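Long-range contact in Phthiocerol/phenolphthiocerol synthesis polyketide synthase type I PpsC (Mycobacterium tuberculosis, PDB 5NJI), which probably dehydrates beta-hydroxyacyl intermediates to trans-2-enoyl thioesters through its dehydratase domain during assembly of phthiocerol lipids: residues 62-67 with 184-189. The protein carries 1 engineered substitution. Residues are numbered along the deposited sequence; the frame is centred on the assembly and turned at random.
With 8Z2 (~{S}-[2-[3-[[(2~{R})-4-[[[(2~{R},3~{S},4~{R},5~{R})-5-(6-aminopurin-9-yl)-4-oxidanyl-3-phosphonooxy-oxolan-2-yl]methoxy-oxidanyl-phosphoryl]oxy-oxidanyl-phosphoryl]oxy-3,3-dimethyl-2-oxidanyl-butanoyl]amino]propanoylamino]ethyl] (~{E})-dodec-2-enethioate), chain B.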
loop_
_atom_site.group_PDB
_atom_site.type_symbol
_atom_site.label_atom_id
_atom_site.label_comp_id
_atom_site.label_asym_id
_atom_site.label_seq_id
_atom_site.Cartn_x
_atom_site.Cartn_y
_atom_site.Cartn_z
ATOM N N ILE A 62 -13.621 -1.560 6.167
ATOM C CA ILE A 62 -14.332 -2.309 5.139
ATOM C C ILE A 62 -15.546 -2.949 5.798
ATOM O O ILE A 62 -15.403 -3.695 6.773
ATOM C CB ILE A 62 -13.451 -3.377 4.474
ATOM C CG1 ILE A 62 -12.250 -2.721 3.789
ATOM C CG2 ILE A 62 -14.280 -4.189 3.470
ATOM C CD1 ILE A 62 -11.381 -3.667 3.016
ATOM N N ASP A 63 -16.738 -2.628 5.307
ATOM C CA ASP A 63 -17.964 -3.207 5.866
ATOM C C ASP A 63 -18.007 -3.021 7.385
ATOM O O ASP A 63 -18.285 -3.956 8.144
ATOM C CB ASP A 63 -18.083 -4.693 5.503
ATOM C CG ASP A 63 -18.332 -4.926 4.021
ATOM O OD1 ASP A 63 -18.746 -3.980 3.321
ATOM O OD2 ASP A 63 -18.128 -6.074 3.563
ATOM N N ASP A 64 -17.707 -1.790 7.813
ATOM C CA ASP A 64 -17.731 -1.337 9.207
ATOM C C ASP A 64 -16.578 -1.852 10.064
ATOM O O ASP A 64 -16.420 -1.395 11.202
ATOM C CB ASP A 64 -19.048 -1.725 9.894
ATOM C CG ASP A 64 -20.237 -0.969 9.346
ATOM O OD1 ASP A 64 -20.077 0.228 9.013
ATOM O OD2 ASP A 64 -21.327 -1.574 9.255
ATOM N N LEU A 65 -15.757 -2.761 9.551
ATOM C CA LEU A 65 -14.656 -3.324 10.336
ATOM C C LEU A 65 -13.333 -2.668 9.965
ATOM O O LEU A 65 -13.043 -2.465 8.782
ATOM C CB LEU A 65 -14.528 -4.838 10.129
ATOM C CG LEU A 65 -15.768 -5.686 10.384
ATOM C CD1 LEU A 65 -15.399 -7.149 10.215
ATOM C CD2 LEU A 65 -16.334 -5.423 11.755
ATOM N N VAL A 66 -12.522 -2.378 10.984
ATOM C CA VAL A 66 -11.168 -1.867 10.771
ATOM C C VAL A 66 -10.310 -2.990 10.213
ATOM O O VAL A 66 -10.185 -4.054 10.821
ATOM C CB VAL A 66 -10.571 -1.328 12.076
ATOM C CG1 VAL A 66 -9.116 -0.866 11.874
ATOM C CG2 VAL A 66 -11.421 -0.183 12.634
ATOM N N VAL A 67 -9.712 -2.758 9.051
ATOM C CA VAL A 67 -8.949 -3.765 8.341
ATOM C C VAL A 67 -7.599 -3.151 8.016
ATOM O O VAL A 67 -7.506 -1.961 7.717
ATOM C CB VAL A 67 -9.688 -4.198 7.060
ATOM C CG1 VAL A 67 -8.780 -4.973 6.117
ATOM C CG2 VAL A 67 -10.897 -5.027 7.435
ATOM N N GLY A 184 -18.570 -0.550 0.144
ATOM C CA GLY A 184 -18.132 -1.047 1.442
ATOM C C GLY A 184 -16.736 -0.619 1.860
ATOM O O GLY A 184 -16.260 -1.044 2.917
ATOM N N GLN A 185 -16.078 0.196 1.060
ATOM C CA GLN A 185 -14.717 0.676 1.291
ATOM C C GLN A 185 -14.854 2.061 1.907
ATOM O O GLN A 185 -15.184 3.025 1.211
ATOM C CB GLN A 185 -13.977 0.725 -0.037
ATOM C CG GLN A 185 -12.534 1.074 0.025
ATOM C CD GLN A 185 -11.704 -0.124 -0.289
ATOM O OE1 GLN A 185 -11.026 -0.647 0.586
ATOM N NE2 GLN A 185 -11.785 -0.605 -1.534
ATOM N N GLN A 186 -14.601 2.168 3.206
ATOM C CA GLN A 186 -14.929 3.357 3.987
ATOM C C GLN A 186 -13.637 4.024 4.479
ATOM O O GLN A 186 -13.166 3.786 5.594
ATOM C CB GLN A 186 -15.848 2.981 5.153
ATOM C CG GLN A 186 -17.169 2.322 4.717
ATOM C CD GLN A 186 -17.754 1.414 5.792
ATOM O OE1 GLN A 186 -17.676 0.193 5.693
ATOM N NE2 GLN A 186 -18.341 2.010 6.824
ATOM N N HIS A 187 -13.076 4.880 3.644
ATOM C CA HIS A 187 -11.884 5.632 4.009
ATOM C C HIS A 187 -12.258 6.797 4.917
ATOM O O HIS A 187 -13.029 7.678 4.516
ATOM C CB HIS A 187 -11.192 6.191 2.767
ATOM C CG HIS A 187 -10.578 5.164 1.864
ATOM N ND1 HIS A 187 -11.186 4.729 0.708
ATOM C CD2 HIS A 187 -9.379 4.536 1.915
ATOM C CE1 HIS A 187 -10.399 3.864 0.095
ATOM N NE2 HIS A 187 -9.289 3.739 0.801
ATOM N N GLY A 188 -11.679 6.840 6.113
ATOM C CA GLY A 188 -11.844 7.979 6.981
ATOM C C GLY A 188 -10.927 9.125 6.593
ATOM O O GLY A 188 -10.192 9.071 5.607
ATOM N N PRO A 189 -10.953 10.194 7.396
ATOM C CA PRO A 189 -10.267 11.433 6.978
ATOM C C PRO A 189 -8.784 11.270 6.685
ATOM O O PRO A 189 -8.252 11.927 5.780
ATOM C CB PRO A 189 -10.510 12.367 8.170
ATOM C CG PRO A 189 -11.804 11.894 8.749
ATOM C CD PRO A 189 -11.808 10.406 8.582
HETATM C C2 8Z2 B . 0.253 -19.051 -1.817
HETATM C C4 8Z2 B . -2.060 -19.310 -1.567
HETATM C C5 8Z2 B . -1.853 -20.319 -0.754
HETATM C C6 8Z2 B . -0.639 -20.723 -0.474
HETATM C C8 8Z2 B . -3.950 -20.099 -0.909
HETATM C C10 8Z2 B . -11.319 0.264 -7.201
HETATM C C11 8Z2 B . -11.484 -0.077 -8.627
HETATM C C12 8Z2 B . -12.805 -0.704 -8.860
HETATM N N9 8Z2 B . -3.365 -19.136 -1.615
HETATM N N7 8Z2 B . -3.007 -20.774 -0.339
HETATM N N3 8Z2 B . -1.022 -18.655 -2.117
HETATM N N1 8Z2 B . 0.434 -20.120 -0.989
HETATM N N6 8Z2 B . -0.587 -21.741 0.347
HETATM C "C1'" 8Z2 B . -3.525 -17.902 -2.626
HETATM C "C2'" 8Z2 B . -3.416 -18.637 -3.908
HETATM O "O2'" 8Z2 B . -2.497 -17.762 -4.548
HETATM C "C3'" 8Z2 B . -4.951 -18.682 -4.409
HETATM O "O3'" 8Z2 B . -5.092 -19.769 -5.370
HETATM C "C4'" 8Z2 B . -5.059 -17.017 -4.504
HETATM O "O4'" 8Z2 B . -4.525 -16.745 -3.126
HETATM C "C5'" 8Z2 B . -6.322 -16.184 -4.648
HETATM O "O5'" 8Z2 B . -7.239 -16.289 -3.625
HETATM P P1 8Z2 B . -7.896 -17.521 -3.137
HETATM O O11 8Z2 B . -6.904 -17.893 -2.135
HETATM O O12 8Z2 B . -7.923 -18.697 -4.044
HETATM O O6 8Z2 B . -9.437 -17.256 -2.454
HETATM P P2 8Z2 B . -9.634 -17.303 -0.853
HETATM O O21 8Z2 B . -8.418 -17.980 -0.090
HETATM O O22 8Z2 B . -10.739 -17.812 -0.147
HETATM O O7 8Z2 B . -9.645 -15.675 -0.719
HETATM C CPA 8Z2 B . -9.756 -14.680 -1.752
HETATM C CPB 8Z2 B . -9.703 -13.338 -0.973
HETATM C CP8 8Z2 B . -8.396 -13.351 -0.160
HETATM C CP7 8Z2 B . -9.724 -12.151 -1.881
HETATM C CP9 8Z2 B . -10.904 -13.277 -0.037
HETATM O OP3 8Z2 B . -7.383 -13.460 -1.081
HETATM C CP6 8Z2 B . -8.167 -12.097 0.723
HETATM O OP2 8Z2 B . -8.945 -11.858 1.575
HETATM N NP2 8Z2 B . -7.012 -11.459 0.607
HETATM C CP5 8Z2 B . -6.583 -10.318 1.384
HETATM C CP4 8Z2 B . -6.943 -9.038 0.654
HETATM C CP3 8Z2 B . -6.481 -7.845 1.523
HETATM O OP1 8Z2 B . -6.347 -7.977 2.691
HETATM N NP1 8Z2 B . -6.266 -6.698 0.928
HETATM C CP2 8Z2 B . -5.792 -5.543 1.629
HETATM C CP1 8Z2 B . -6.872 -4.888 2.414
HETATM S S 8Z2 B . -8.132 -4.161 1.320
HETATM P P3 8Z2 B . -4.738 -21.364 -4.714
HETATM O O31 8Z2 B . -5.511 -21.282 -3.214
HETATM O O32 8Z2 B . -3.421 -21.638 -4.307
HETATM O O33 8Z2 B . -5.229 -22.570 -5.387
HETATM C CA1 8Z2 B . -7.400 -2.932 0.769
HETATM C CA2 8Z2 B . -8.196 -2.072 -0.140
HETATM O OA1 8Z2 B . -6.286 -2.571 0.980
HETATM C CA3 8Z2 B . -7.521 -0.902 -0.741
HETATM C CA4 8Z2 B . -8.306 -0.082 -1.680
HETATM C CA5 8Z2 B . -7.473 0.927 -2.428
HETATM C CA6 8Z2 B . -8.339 1.690 -3.419
HETATM C CA7 8Z2 B . -8.636 0.841 -4.677
HETATM C CA8 8Z2 B . -9.835 1.347 -5.456
HETATM C CA9 8Z2 B . -9.960 0.766 -6.891
#
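The side-chain amide of Q186 reaches across to the tip of a beta hairpin and meets D64 twice. OE1 of Q186 accepts a hydrogen bond from N of D64 at 2.9 Å, with the donor tilted somewhat from the amide plane. NE2 of Q186 gives a weak but nearly straight bond (168°) to OD1 of D64 at 3.3 Å. The hairpin turns through a type I' beta turn from I62 to L65 and belongs to a small three-stranded antiparallel sheet, in which strand 60-62 lies between 65-66 and 185-187. The sheet joins the two halves of a dehydratase domain, probably the double hot dog fold of this family. CG of Q186 is anti to its own carbonyl carbon (chi1 -59°), and the chain runs extended beyond it to the turn. The carboxylate of D64 and this amide stand at a steep angle, 76° between planes. OE1 also lies close to N of D63, but the angle is too poor for a bond. N of D63 bonds instead to O of G184, at 2.9 Å and in the carbonyl plane. The same oxygen receives a CA-H contact from I62. G184, at positive phi, closes the end of helix 173-182 in a Schellman motif, just before strand 185-187.

I62 and Q185 form an antiparallel non-hydrogen-bonded pair. Their side chains lie side by side and point the same way, towards the bound dodecenoyl-CoA. CG of Q185 is anti to the backbone N, and a bend at chi2 turns the amide to the acyl chain. Its NE2 bonds weakly to O of V262. OE1 of Q185 is buried without a polar partner and sits 3.3 Å from CA2 of the ligand. CD1 of I62 touches the thioester sulfur S of the ligand at 3.7 Å.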